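Local coordinates for protein rhamnosidase B (Bacillus sp., PDB 2OKX) that probably hydrolyses terminal non-reducing alpha-L-rhamnose residues of alpha-L-rhamnosides, as a family 78 glycoside hydrolase, at residues A[63-68]-A[560-565]; A[196-201]-A[527-532]; A[531-536]-A[591-596]. All coordinates share one frame; numbering follows the deposited sequence.

Contact 1 of 3, residues A[63-68]-A[560-565]; sequences PVRSWP and CMEDTF
CG of Arg65 stands between its backbone N and carbonyl carbon (chi1 67°), and a bend at chi3 follows; CG of Asp563 is placed likewise (chi1 57°). The side chains cross at about a right angle and meet through their charged groups. Arg65 grips the carboxylate side-on: NE donates to Asp563 OD1 at 2.9 Å and NH2 to Asp563 OD2, also at 2.9 Å, both on the syn side. The guanidinium and carboxylate planes are 28° apart, flat enough for a two-point bridge. Asp563 OD1 also receives the backbone N of Arg65 at 3.1 Å, from above the carboxylate plane, and Arg599 of helix 595-603 adds a further salt bridge. The contact joins the loop between strands 57-62 and 70-77, in the N-terminal rhamnosidase domain, to the loop that follows helix 544-559 of the six-hairpin glycosidase domain, probably the catalytic one. Arginine suits this buried seam because its several N-H groups can serve several carboxylates: NH2 reaches Glu562 OE2 at 3.0 Å, while NH1 is taken by the carbonyl of Gln573. Over one guanidinium face lies Thr564 OG1, 3.2 Å above the plane, with its own proton given to the carbonyl of Phe565. Next to the charged cluster, Val64 supplies apolar contact, its CG1 lying 3.7 Å from Asp563 CB.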
ATOM      1  N   PRO A  63      15.437   5.536  -3.573  1.00 19.96           N
ATOM      2  CA  PRO A  63      14.965   6.401  -4.657  1.00 18.87           C
ATOM      3  C   PRO A  63      13.463   6.162  -4.803  1.00 19.68           C
ATOM      4  O   PRO A  63      12.895   5.363  -4.065  1.00 19.57           O
ATOM      5  CB  PRO A  63      15.743   5.881  -5.859  1.00 21.77           C
ATOM      6  CG  PRO A  63      15.761   4.397  -5.594  1.00 20.73           C
ATOM      7  CD  PRO A  63      16.107   4.336  -4.111  1.00 20.24           C
ATOM      8  N   VAL A  64      12.817   6.853  -5.734  1.00 21.37           N
ATOM      9  CA  VAL A  64      11.393   6.626  -5.946  1.00 21.70           C
ATOM     10  C   VAL A  64      11.301   5.239  -6.577  1.00 22.63           C
ATOM     11  O   VAL A  64      12.303   4.724  -7.080  1.00 23.22           O
ATOM     12  CB  VAL A  64      10.781   7.686  -6.890  1.00 22.52           C
ATOM     13  CG1 VAL A  64      10.850   9.065  -6.235  1.00 21.51           C
ATOM     14  CG2 VAL A  64      11.510   7.697  -8.223  1.00 21.69           C
ATOM     15  N   ARG A  65      10.126   4.622  -6.548  1.00 21.21           N
ATOM     16  CA  ARG A  65      10.002   3.284  -7.118  1.00 22.70           C
ATOM     17  C   ARG A  65      10.270   3.311  -8.620  1.00 21.58           C
ATOM     18  O   ARG A  65       9.816   4.215  -9.328  1.00 21.53           O
ATOM     19  CB  ARG A  65       8.626   2.685  -6.804  1.00 19.24           C
ATOM     20  CG  ARG A  65       7.435   3.367  -7.454  1.00 23.03           C
ATOM     21  CD  ARG A  65       6.152   2.966  -6.724  1.00 21.93           C
ATOM     22  NE  ARG A  65       6.071   3.607  -5.408  1.00 24.23           N
ATOM     23  CZ  ARG A  65       5.278   3.206  -4.420  1.00 21.06           C
ATOM     24  NH1 ARG A  65       4.489   2.153  -4.585  1.00 18.22           N
ATOM     25  NH2 ARG A  65       5.263   3.871  -3.266  1.00 20.90           N
ATOM     26  N   SER A  66      11.019   2.320  -9.098  1.00 21.86           N
ATOM     27  CA  SER A  66      11.381   2.249 -10.514  1.00 23.53           C
ATOM     28  C   SER A  66      11.363   0.853 -11.120  1.00 23.58           C
ATOM     29  O   SER A  66      11.340  -0.153 -10.412  1.00 22.77           O
ATOM     30  CB  SER A  66      12.809   2.768 -10.730  1.00 21.72           C
ATOM     31  OG  SER A  66      13.133   3.873  -9.915  1.00 24.00           O
ATOM     32  N   TRP A  67      11.362   0.817 -12.451  1.00 26.01           N
ATOM     33  CA  TRP A  67      11.491  -0.436 -13.186  1.00 26.33           C
ATOM     34  C   TRP A  67      13.018  -0.392 -13.289  1.00 26.59           C
ATOM     35  O   TRP A  67      13.583   0.644 -13.654  1.00 25.54           O
ATOM     36  CB  TRP A  67      10.912  -0.348 -14.604  1.00 25.54           C
ATOM     37  CG  TRP A  67       9.424  -0.242 -14.709  1.00 23.88           C
ATOM     38  CD1 TRP A  67       8.699   0.877 -15.020  1.00 22.37           C
ATOM     39  CD2 TRP A  67       8.475  -1.305 -14.558  1.00 24.93           C
ATOM     40  NE1 TRP A  67       7.360   0.572 -15.076  1.00 21.67           N
ATOM     41  CE2 TRP A  67       7.193  -0.758 -14.797  1.00 23.16           C
ATOM     42  CE3 TRP A  67       8.582  -2.668 -14.245  1.00 24.74           C
ATOM     43  CZ2 TRP A  67       6.027  -1.527 -14.735  1.00 24.74           C
ATOM     44  CZ3 TRP A  67       7.422  -3.432 -14.183  1.00 25.05           C
ATOM     45  CH2 TRP A  67       6.159  -2.857 -14.428  1.00 24.89           C
ATOM     46  N   PRO A  68      13.711  -1.484 -12.942  1.00 28.03           N
ATOM     47  CA  PRO A  68      15.175  -1.452 -13.034  1.00 28.31           C
ATOM     48  C   PRO A  68      15.733  -0.918 -14.359  1.00 29.09           C
ATOM     49  O   PRO A  68      16.816  -0.335 -14.385  1.00 29.17           O
ATOM     50  CB  PRO A  68      15.557  -2.903 -12.776  1.00 29.31           C
ATOM     51  CG  PRO A  68      14.528  -3.316 -11.758  1.00 30.16           C
ATOM     52  CD  PRO A  68      13.245  -2.742 -12.334  1.00 26.94           C
ATOM     53  N   CYS A 560      -2.269   8.729   0.905  1.00 16.26           N
ATOM     54  CA  CYS A 560      -2.128   7.809  -0.212  1.00 17.66           C
ATOM     55  C   CYS A 560      -1.346   8.444  -1.351  1.00 18.07           C
ATOM     56  O   CYS A 560      -1.441   8.010  -2.498  1.00 17.77           O
ATOM     57  CB  CYS A 560      -3.497   7.351  -0.711  1.00 16.66           C
ATOM     58  SG  CYS A 560      -4.329   6.246   0.449  1.00 18.79           S
ATOM     59  N   MET A 561      -0.587   9.485  -1.023  1.00 18.45           N
ATOM     60  CA  MET A 561       0.251  10.165  -2.001  1.00 18.56           C
ATOM     61  C   MET A 561       1.691  10.110  -1.497  1.00 19.78           C
ATOM     62  O   MET A 561       2.079  10.874  -0.611  1.00 19.29           O
ATOM     63  CB  MET A 561      -0.194  11.623  -2.188  1.00 19.49           C
ATOM     64  CG  MET A 561      -1.483  11.783  -2.989  1.00 18.61           C
ATOM     65  SD  MET A 561      -2.115  13.483  -3.067  1.00 20.39           S
ATOM     66  CE  MET A 561      -1.030  14.212  -4.304  1.00 18.34           C
ATOM     67  N   GLU A 562       2.464   9.171  -2.040  1.00 20.30           N
ATOM     68  CA  GLU A 562       3.873   9.012  -1.683  1.00 20.03           C
ATOM     69  C   GLU A 562       4.626   9.475  -2.926  1.00 21.12           C
ATOM     70  O   GLU A 562       4.300  10.520  -3.485  1.00 22.11           O
ATOM     71  CB  GLU A 562       4.188   7.537  -1.393  1.00 20.25           C
ATOM     72  CG  GLU A 562       3.348   6.926  -0.271  1.00 20.60           C
ATOM     73  CD  GLU A 562       3.750   5.500   0.070  1.00 23.04           C
ATOM     74  OE1 GLU A 562       3.087   4.897   0.939  1.00 19.24           O
ATOM     75  OE2 GLU A 562       4.723   4.978  -0.525  1.00 19.62           O
ATOM     76  N   ASP A 563       5.622   8.708  -3.365  1.00 20.90           N
ATOM     77  CA  ASP A 563       6.352   9.069  -4.580  1.00 21.64           C
ATOM     78  C   ASP A 563       5.412   8.789  -5.756  1.00 22.08           C
ATOM     79  O   ASP A 563       5.635   9.242  -6.882  1.00 22.93           O
ATOM     80  CB  ASP A 563       7.633   8.245  -4.701  1.00 22.74           C
ATOM     81  CG  ASP A 563       7.366   6.761  -4.702  1.00 23.02           C
ATOM     82  OD1 ASP A 563       7.518   6.133  -5.772  1.00 23.97           O
ATOM     83  OD2 ASP A 563       6.994   6.228  -3.634  1.00 23.43           O
ATOM     84  N   THR A 564       4.357   8.031  -5.471  1.00 20.24           N
ATOM     85  CA  THR A 564       3.317   7.704  -6.444  1.00 20.03           C
ATOM     86  C   THR A 564       2.036   7.616  -5.626  1.00 20.12           C
ATOM     87  O   THR A 564       2.087   7.606  -4.394  1.00 18.41           O
ATOM     88  CB  THR A 564       3.505   6.308  -7.088  1.00 21.58           C
ATOM     89  OG1 THR A 564       3.407   5.302  -6.070  1.00 21.52           O
ATOM     90  CG2 THR A 564       4.852   6.200  -7.789  1.00 19.93           C
ATOM     91  N   PHE A 565       0.888   7.578  -6.292  1.00 19.39           N
ATOM     92  CA  PHE A 565      -0.358   7.401  -5.561  1.00 19.03           C
ATOM     93  C   PHE A 565      -0.251   5.956  -5.085  1.00 20.09           C
ATOM     94  O   PHE A 565       0.424   5.147  -5.725  1.00 19.91           O
ATOM     95  CB  PHE A 565      -1.573   7.517  -6.491  1.00 18.22           C
ATOM     96  CG  PHE A 565      -1.901   8.923  -6.898  1.00 20.02           C
ATOM     97  CD1 PHE A 565      -1.700   9.347  -8.207  1.00 20.31           C
ATOM     98  CD2 PHE A 565      -2.426   9.820  -5.975  1.00 20.96           C
ATOM     99  CE1 PHE A 565      -2.018  10.651  -8.593  1.00 20.95           C
ATOM    100  CE2 PHE A 565      -2.749  11.127  -6.348  1.00 19.95           C
ATOM    101  CZ  PHE A 565      -2.543  11.542  -7.662  1.00 21.66           C
TER

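Contact 2 of 3, residues A[196-201]-A[527-532]; sequences PFLTEE and RQSTYP
Glu200 OE1 accepts a hydrogen bond from Arg527 NE at 2.8 Å through its anti lone pair, with the oxygen almost in the guanidinium plane. Beside this salt bridge lies a single antiparallel hydrogen-bonded pair, Glu201 with Gln528, N to O at 2.9 Å in each direction, which joins the end of strand 520-528 to the start of strand 201-203. Two bonds between Thr199 and Thr530 continue it: Thr199 N donates to Thr530 O at 2.8 Å, and the return bond is made by a side chain. Thr199 OG1, held between its backbone N and carbonyl carbon (chi1 69°), accepts from Thr530 N at 3.0 Å, so a threonine hydroxyl does the work of a strand carbonyl. Beyond Thr530 the contact turns apolar. Pro196 CG rests 3.6 Å from Pro532 CG, and Leu198 CD2 lies 3.7 Å from Tyr531 CA; rigid proline rings suit a place where the chains leave the pairing.

In the second shell, Arg61 holds Glu200 OE2, and Phe197 stacks on Tyr76, both in the N-terminal region. A leucine in place of Arg527 would probably leave Glu200 OE1 without its cationic mate and the carboxylate freer to turn. Backbone bonds, with one from the Thr199 hydroxyl, set the register, while the carboxylate of Glu200, shared between two arginines, probably has its negative charge well balanced.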
ATOM      1  N   PRO A 196       9.135  16.218  -7.126  1.00 23.30           N
ATOM      2  CA  PRO A 196       9.927  16.850  -6.068  1.00 21.70           C
ATOM      3  C   PRO A 196      10.098  15.852  -4.928  1.00 20.71           C
ATOM      4  O   PRO A 196       9.583  14.736  -5.000  1.00 18.25           O
ATOM      5  CB  PRO A 196       9.075  18.057  -5.676  1.00 23.61           C
ATOM      6  CG  PRO A 196       7.679  17.594  -5.962  1.00 24.50           C
ATOM      7  CD  PRO A 196       7.833  16.884  -7.287  1.00 22.03           C
ATOM      8  N   PHE A 197      10.817  16.248  -3.882  1.00 20.02           N
ATOM      9  CA  PHE A 197      11.046  15.364  -2.748  1.00 19.81           C
ATOM     10  C   PHE A 197       9.847  15.289  -1.808  1.00 20.42           C
ATOM     11  O   PHE A 197       9.025  16.203  -1.754  1.00 19.99           O
ATOM     12  CB  PHE A 197      12.291  15.812  -1.976  1.00 21.39           C
ATOM     13  CG  PHE A 197      13.585  15.545  -2.706  1.00 22.35           C
ATOM     14  CD1 PHE A 197      13.958  14.245  -3.030  1.00 22.46           C
ATOM     15  CD2 PHE A 197      14.424  16.592  -3.073  1.00 23.08           C
ATOM     16  CE1 PHE A 197      15.150  13.986  -3.710  1.00 23.68           C
ATOM     17  CE2 PHE A 197      15.619  16.345  -3.753  1.00 24.94           C
ATOM     18  CZ  PHE A 197      15.981  15.036  -4.070  1.00 23.34           C
ATOM     19  N   LEU A 198       9.752  14.188  -1.071  1.00 19.05           N
ATOM     20  CA  LEU A 198       8.650  13.994  -0.138  1.00 20.02           C
ATOM     21  C   LEU A 198       8.866  14.818   1.124  1.00 20.20           C
ATOM     22  O   LEU A 198       9.971  15.290   1.402  1.00 19.91           O
ATOM     23  CB  LEU A 198       8.517  12.512   0.240  1.00 19.41           C
ATOM     24  CG  LEU A 198       8.328  11.489  -0.892  1.00 20.75           C
ATOM     25  CD1 LEU A 198       7.929  10.142  -0.293  1.00 19.41           C
ATOM     26  CD2 LEU A 198       7.253  11.965  -1.858  1.00 19.23           C
ATOM     27  N   THR A 199       7.796  14.995   1.885  1.00 19.83           N
ATOM     28  CA  THR A 199       7.878  15.743   3.126  1.00 18.50           C
ATOM     29  C   THR A 199       8.379  14.788   4.194  1.00 18.55           C
ATOM     30  O   THR A 199       8.483  13.588   3.976  1.00 17.77           O
ATOM     31  CB  THR A 199       6.491  16.215   3.610  1.00 18.00           C
ATOM     32  OG1 THR A 199       5.737  15.071   4.031  1.00 18.63           O
ATOM     33  CG2 THR A 199       5.732  16.924   2.509  1.00 18.16           C
ATOM     34  N   GLU A 200       8.703  15.340   5.350  1.00 19.47           N
ATOM     35  CA  GLU A 200       9.089  14.545   6.497  1.00 20.67           C
ATOM     36  C   GLU A 200       8.941  15.496   7.668  1.00 20.78           C
ATOM     37  O   GLU A 200       9.791  16.354   7.901  1.00 19.08           O
ATOM     38  CB  GLU A 200      10.517  13.993   6.392  1.00 19.92           C
ATOM     39  CG  GLU A 200      10.846  13.065   7.572  1.00 23.11           C
ATOM     40  CD  GLU A 200      11.866  11.974   7.249  1.00 24.85           C
ATOM     41  OE1 GLU A 200      12.488  11.456   8.198  1.00 23.46           O
ATOM     42  OE2 GLU A 200      12.034  11.623   6.060  1.00 24.38           O
ATOM     43  N   GLU A 201       7.820  15.378   8.373  1.00 21.49           N
ATOM     44  CA  GLU A 201       7.572  16.256   9.500  1.00 22.54           C
ATOM     45  C   GLU A 201       7.276  15.489  10.770  1.00 21.52           C
ATOM     46  O   GLU A 201       6.448  14.575  10.804  1.00 19.22           O
ATOM     47  CB  GLU A 201       6.448  17.259   9.185  1.00 27.63           C
ATOM     48  CG  GLU A 201       5.054  16.699   9.030  1.00 29.16           C
ATOM     49  CD  GLU A 201       4.041  17.762   8.587  1.00 30.90           C
ATOM     50  OE1 GLU A 201       3.835  18.757   9.312  1.00 32.24           O
ATOM     51  OE2 GLU A 201       3.445  17.600   7.503  1.00 30.46           O
ATOM     52  N   ARG A 527       7.468  10.460  12.010  1.00 17.16           N
ATOM     53  CA  ARG A 527       7.902  11.470  11.065  1.00 18.64           C
ATOM     54  C   ARG A 527       7.030  11.172   9.858  1.00 18.87           C
ATOM     55  O   ARG A 527       7.322  10.271   9.066  1.00 19.58           O
ATOM     56  CB  ARG A 527       9.396  11.323  10.736  1.00 19.07           C
ATOM     57  CG  ARG A 527      10.306  11.593  11.940  1.00 20.55           C
ATOM     58  CD  ARG A 527      11.793  11.505  11.589  1.00 19.34           C
ATOM     59  NE  ARG A 527      12.202  12.585  10.695  1.00 19.97           N
ATOM     60  CZ  ARG A 527      12.439  13.836  11.080  1.00 19.81           C
ATOM     61  NH1 ARG A 527      12.319  14.185  12.357  1.00 19.25           N
ATOM     62  NH2 ARG A 527      12.777  14.747  10.179  1.00 21.21           N
ATOM     63  N   GLN A 528       5.923  11.898   9.749  1.00 19.94           N
ATOM     64  CA  GLN A 528       4.997  11.695   8.642  1.00 17.66           C
ATOM     65  C   GLN A 528       5.669  12.078   7.340  1.00 17.56           C
ATOM     66  O   GLN A 528       6.415  13.056   7.283  1.00 17.68           O
ATOM     67  CB  GLN A 528       3.720  12.522   8.844  1.00 17.52           C
ATOM     68  CG  GLN A 528       2.711  12.374   7.710  1.00 18.93           C
ATOM     69  CD  GLN A 528       1.333  12.860   8.103  1.00 20.62           C
ATOM     70  OE1 GLN A 528       0.661  12.250   8.933  1.00 19.91           O
ATOM     71  NE2 GLN A 528       0.909  13.972   7.521  1.00 21.25           N
ATOM     72  N   SER A 529       5.400  11.306   6.294  1.00 17.53           N
ATOM     73  CA  SER A 529       6.004  11.552   4.991  1.00 18.14           C
ATOM     74  C   SER A 529       5.024  11.323   3.849  1.00 17.40           C
ATOM     75  O   SER A 529       4.501  10.224   3.689  1.00 17.90           O
ATOM     76  CB  SER A 529       7.218  10.635   4.804  1.00 19.10           C
ATOM     77  OG  SER A 529       7.744  10.749   3.491  1.00 19.38           O
ATOM     78  N   THR A 530       4.779  12.364   3.056  1.00 16.95           N
ATOM     79  CA  THR A 530       3.877  12.257   1.915  1.00 16.72           C
ATOM     80  C   THR A 530       4.396  13.118   0.777  1.00 16.07           C
ATOM     81  O   THR A 530       5.384  13.835   0.921  1.00 16.38           O
ATOM     82  CB  THR A 530       2.453  12.770   2.242  1.00 17.79           C
ATOM     83  OG1 THR A 530       2.477  14.202   2.338  1.00 16.49           O
ATOM     84  CG2 THR A 530       1.954  12.195   3.566  1.00 16.85           C
ATOM     85  N   TYR A 531       3.717  13.045  -0.361  1.00 17.65           N
ATOM     86  CA  TYR A 531       4.076  13.867  -1.499  1.00 17.40           C
ATOM     87  C   TYR A 531       3.875  15.286  -0.969  1.00 18.17           C
ATOM     88  O   TYR A 531       3.018  15.508  -0.115  1.00 17.43           O
ATOM     89  CB  TYR A 531       3.127  13.583  -2.667  1.00 17.73           C
ATOM     90  CG  TYR A 531       3.492  14.304  -3.943  1.00 19.71           C
ATOM     91  CD1 TYR A 531       2.993  15.580  -4.217  1.00 18.79           C
ATOM     92  CD2 TYR A 531       4.368  13.724  -4.862  1.00 19.00           C
ATOM     93  CE1 TYR A 531       3.357  16.258  -5.378  1.00 20.39           C
ATOM     94  CE2 TYR A 531       4.745  14.393  -6.021  1.00 20.08           C
ATOM     95  CZ  TYR A 531       4.236  15.657  -6.274  1.00 21.39           C
ATOM     96  OH  TYR A 531       4.599  16.313  -7.428  1.00 22.01           O
ATOM     97  N   PRO A 532       4.670  16.259  -1.446  1.00 16.36           N
ATOM     98  CA  PRO A 532       4.518  17.635  -0.964  1.00 18.54           C
ATOM     99  C   PRO A 532       3.197  18.280  -1.375  1.00 20.76           C
ATOM    100  O   PRO A 532       3.054  18.768  -2.494  1.00 22.01           O
ATOM    101  CB  PRO A 532       5.731  18.347  -1.562  1.00 18.25           C
ATOM    102  CG  PRO A 532       5.942  17.612  -2.853  1.00 16.03           C
ATOM    103  CD  PRO A 532       5.755  16.166  -2.441  1.00 16.38           C
TER

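Contact 3 of 3, residues A[531-536]-A[591-596]; sequences YPVAEQ and FGETEI
Ile596 and Val533 each lay CB over an aromatic face, and these two CH-pi contacts carry most of the apolar union. Ile596 CB stands 3.8 Å from the centroid of the Tyr531 ring, and its CD1 runs on to Tyr531 CD2 at 3.8 Å; the ring's opposite face is met by CD of Pro532, so the phenol is sandwiched between aliphatic groups. Val533 CB sits 3.8 Å from the Phe591 centroid, while its CG1, anti to the carbonyl carbon (chi1 -66°), lies 3.8 Å from Phe591 CG. Branched residues suit these places because CB itself is the carbon brought against the ring.

At the edge of the Phe591 ring, Ala534 O approaches CD1 at 3.4 Å. Two waters meet polar groups here: one molecule accepts from Ala534 N at 2.8 Å, and another lies 2.6 Å from Tyr531 OH. Their links to Glu593 are doubtful, since that residue has two conformers.

The contact ties the linker leading into strand 538-541 to the turn before helix 595-603, whose N-cap position is Thr594. It rests chiefly on dispersion between aliphatic carbons and ring faces, which has little directional demand.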
ATOM      1  N   TYR A 531       3.717  13.045  -0.361  1.00 17.65           N
ATOM      2  CA  TYR A 531       4.076  13.867  -1.499  1.00 17.40           C
ATOM      3  C   TYR A 531       3.875  15.286  -0.969  1.00 18.17           C
ATOM      4  O   TYR A 531       3.018  15.508  -0.115  1.00 17.43           O
ATOM      5  CB  TYR A 531       3.127  13.583  -2.667  1.00 17.73           C
ATOM      6  CG  TYR A 531       3.492  14.304  -3.943  1.00 19.71           C
ATOM      7  CD1 TYR A 531       2.993  15.580  -4.217  1.00 18.79           C
ATOM      8  CD2 TYR A 531       4.368  13.724  -4.862  1.00 19.00           C
ATOM      9  CE1 TYR A 531       3.357  16.258  -5.378  1.00 20.39           C
ATOM     10  CE2 TYR A 531       4.745  14.393  -6.021  1.00 20.08           C
ATOM     11  CZ  TYR A 531       4.236  15.657  -6.274  1.00 21.39           C
ATOM     12  OH  TYR A 531       4.599  16.313  -7.428  1.00 22.01           O
ATOM     13  N   PRO A 532       4.670  16.259  -1.446  1.00 16.36           N
ATOM     14  CA  PRO A 532       4.518  17.635  -0.964  1.00 18.54           C
ATOM     15  C   PRO A 532       3.197  18.280  -1.375  1.00 20.76           C
ATOM     16  O   PRO A 532       3.054  18.768  -2.494  1.00 22.01           O
ATOM     17  CB  PRO A 532       5.731  18.347  -1.562  1.00 18.25           C
ATOM     18  CG  PRO A 532       5.942  17.612  -2.853  1.00 16.03           C
ATOM     19  CD  PRO A 532       5.755  16.166  -2.441  1.00 16.38           C
ATOM     20  N   VAL A 533       2.230  18.275  -0.461  1.00 20.56           N
ATOM     21  CA  VAL A 533       0.929  18.872  -0.729  1.00 20.74           C
ATOM     22  C   VAL A 533       0.598  19.934   0.309  1.00 20.87           C
ATOM     23  O   VAL A 533       0.899  19.776   1.495  1.00 22.27           O
ATOM     24  CB  VAL A 533      -0.207  17.815  -0.701  1.00 20.92           C
ATOM     25  CG1 VAL A 533      -0.047  16.838  -1.850  1.00 21.01           C
ATOM     26  CG2 VAL A 533      -0.198  17.077   0.638  1.00 20.61           C
ATOM     27  N   ALA A 534      -0.007  21.024  -0.147  1.00 19.25           N
ATOM     28  CA  ALA A 534      -0.425  22.098   0.740  1.00 19.50           C
ATOM     29  C   ALA A 534      -1.950  22.109   0.643  1.00 17.90           C
ATOM     30  O   ALA A 534      -2.511  21.706  -0.372  1.00 15.64           O
ATOM     31  CB  ALA A 534       0.157  23.435   0.285  1.00 20.01           C
ATOM     32  N   GLU A 535      -2.620  22.558   1.697  1.00 17.19           N
ATOM     33  CA  GLU A 535      -4.075  22.570   1.700  1.00 15.95           C
ATOM     34  C   GLU A 535      -4.636  23.730   0.892  1.00 16.76           C
ATOM     35  O   GLU A 535      -5.376  24.569   1.406  1.00 16.62           O
ATOM     36  CB  GLU A 535      -4.572  22.582   3.151  1.00 17.03           C
ATOM     37  CG  GLU A 535      -4.179  21.287   3.872  1.00 15.16           C
ATOM     38  CD  GLU A 535      -4.726  21.154   5.290  1.00 17.93           C
ATOM     39  OE1 GLU A 535      -4.617  20.046   5.845  1.00 20.14           O
ATOM     40  OE2 GLU A 535      -5.246  22.135   5.855  1.00 16.87           O
ATOM     41  N   GLN A 536      -4.292  23.744  -0.397  1.00 16.56           N
ATOM     42  CA  GLN A 536      -4.714  24.801  -1.309  1.00 18.03           C
ATOM     43  C   GLN A 536      -6.163  24.720  -1.747  1.00 17.52           C
ATOM     44  O   GLN A 536      -6.720  25.697  -2.244  1.00 19.35           O
ATOM     45  CB  GLN A 536      -3.794  24.826  -2.534  1.00 15.92           C
ATOM     46  CG  GLN A 536      -2.343  25.119  -2.167  1.00 16.62           C
ATOM     47  CD  GLN A 536      -2.195  26.408  -1.372  1.00 19.42           C
ATOM     48  OE1 GLN A 536      -2.568  27.492  -1.842  1.00 21.86           O
ATOM     49  NE2 GLN A 536      -1.655  26.298  -0.164  1.00 12.70           N
ATOM     50  N   PHE A 591      -5.788  19.362  -3.458  1.00 14.87           N
ATOM     51  CA  PHE A 591      -4.382  19.772  -3.411  1.00 15.55           C
ATOM     52  C   PHE A 591      -3.896  20.501  -4.666  1.00 15.42           C
ATOM     53  O   PHE A 591      -3.193  21.507  -4.565  1.00 16.31           O
ATOM     54  CB  PHE A 591      -3.481  18.560  -3.156  1.00 14.69           C
ATOM     55  CG  PHE A 591      -3.751  17.871  -1.852  1.00 16.18           C
ATOM     56  CD1 PHE A 591      -3.764  18.588  -0.663  1.00 16.55           C
ATOM     57  CD2 PHE A 591      -3.992  16.500  -1.814  1.00 17.50           C
ATOM     58  CE1 PHE A 591      -4.013  17.953   0.551  1.00 18.90           C
ATOM     59  CE2 PHE A 591      -4.243  15.854  -0.606  1.00 15.86           C
ATOM     60  CZ  PHE A 591      -4.253  16.583   0.578  1.00 17.00           C
ATOM     61  N   GLY A 592      -4.254  19.979  -5.836  1.00 15.91           N
ATOM     62  CA  GLY A 592      -3.860  20.603  -7.093  1.00 17.87           C
ATOM     63  C   GLY A 592      -2.526  20.169  -7.684  1.00 20.87           C
ATOM     64  O   GLY A 592      -2.003  20.827  -8.585  1.00 19.01           O
ATOM     65  N   GLU A 593      -1.962  19.067  -7.200  1.00 20.13           N
ATOM     66  CA  GLU A 593      -0.682  18.616  -7.729  1.00 21.62           C
ATOM     67  C   GLU A 593      -0.851  17.901  -9.064  1.00 21.01           C
ATOM     68  O   GLU A 593      -1.861  17.233  -9.304  1.00 20.59           O
ATOM     69  CB  GLU A 593       0.022  17.708  -6.712  0.58 22.15           C
ATOM     70  CG  GLU A 593       0.380  18.417  -5.399  0.58 22.55           C
ATOM     71  CD  GLU A 593       1.162  19.709  -5.614  0.58 20.34           C
ATOM     72  OE1 GLU A 593       2.232  19.675  -6.252  0.58 20.71           O
ATOM     73  OE2 GLU A 593       0.710  20.769  -5.144  0.58 24.33           O
ATOM     74  N   THR A 594       0.136  18.055  -9.942  1.00 19.96           N
ATOM     75  CA  THR A 594       0.074  17.427 -11.256  1.00 20.04           C
ATOM     76  C   THR A 594       1.255  16.520 -11.583  1.00 20.24           C
ATOM     77  O   THR A 594       1.090  15.516 -12.272  1.00 20.17           O
ATOM     78  CB  THR A 594      -0.032  18.491 -12.371  1.00 21.37           C
ATOM     79  OG1 THR A 594       1.063  19.403 -12.260  1.00 18.71           O
ATOM     80  CG2 THR A 594      -1.342  19.260 -12.255  1.00 21.62           C
ATOM     81  N   GLU A 595       2.443  16.861 -11.092  1.00 20.44           N
ATOM     82  CA  GLU A 595       3.616  16.051 -11.397  1.00 23.65           C
ATOM     83  C   GLU A 595       3.495  14.603 -10.947  1.00 22.77           C
ATOM     84  O   GLU A 595       3.922  13.699 -11.657  1.00 20.62           O
ATOM     85  CB  GLU A 595       4.882  16.689 -10.814  1.00 27.13           C
ATOM     86  CG  GLU A 595       5.263  18.000 -11.494  1.00 33.36           C
ATOM     87  CD  GLU A 595       6.677  18.448 -11.167  1.00 38.88           C
ATOM     88  OE1 GLU A 595       7.055  19.566 -11.574  1.00 44.67           O
ATOM     89  OE2 GLU A 595       7.415  17.682 -10.512  1.00 42.96           O
ATOM     90  N   ILE A 596       2.903  14.376  -9.777  1.00 20.03           N
ATOM     91  CA  ILE A 596       2.743  13.016  -9.291  1.00 19.53           C
ATOM     92  C   ILE A 596       1.814  12.236 -10.225  1.00 18.60           C
ATOM     93  O   ILE A 596       2.013  11.051 -10.465  1.00 19.51           O
ATOM     94  CB  ILE A 596       2.177  12.999  -7.846  1.00 21.00           C
ATOM     95  CG1 ILE A 596       2.004  11.557  -7.367  1.00 19.75           C
ATOM     96  CG2 ILE A 596       0.854  13.755  -7.791  1.00 21.34           C
ATOM     97  CD1 ILE A 596       1.523  11.433  -5.920  1.00 19.06           C
TER
HETATM   98  O   HOH W   1       4.323  18.942  -7.293  1.00 29.40           O
HETATM   99  O   HOH W   2      -0.372  21.510  -2.929  1.00 33.66           O

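Contact 1 is fully buried, whereas contacts 2 and 3 are partly buried and include exposed residues. Charge dominates at 63-68/560-565, backbone pairing with one ion pair at 196-201/527-532, and aromatic faces with water at 531-536/591-596. Contacts 2 and 3 share Tyr531 and Pro532, where the chain passes from the end of strand 520-528 into the linker. Contact 1 reaches both through Met561, whose carbonyl O lies 2.7 Å from Tyr531 N, probably a hydrogen bond. Contacts 1 and 2 join the N-terminal region to later domains; contact 3 connects neighbouring parts of the chain, at the start of helix 595-603, which also touches contact 1 through Arg599.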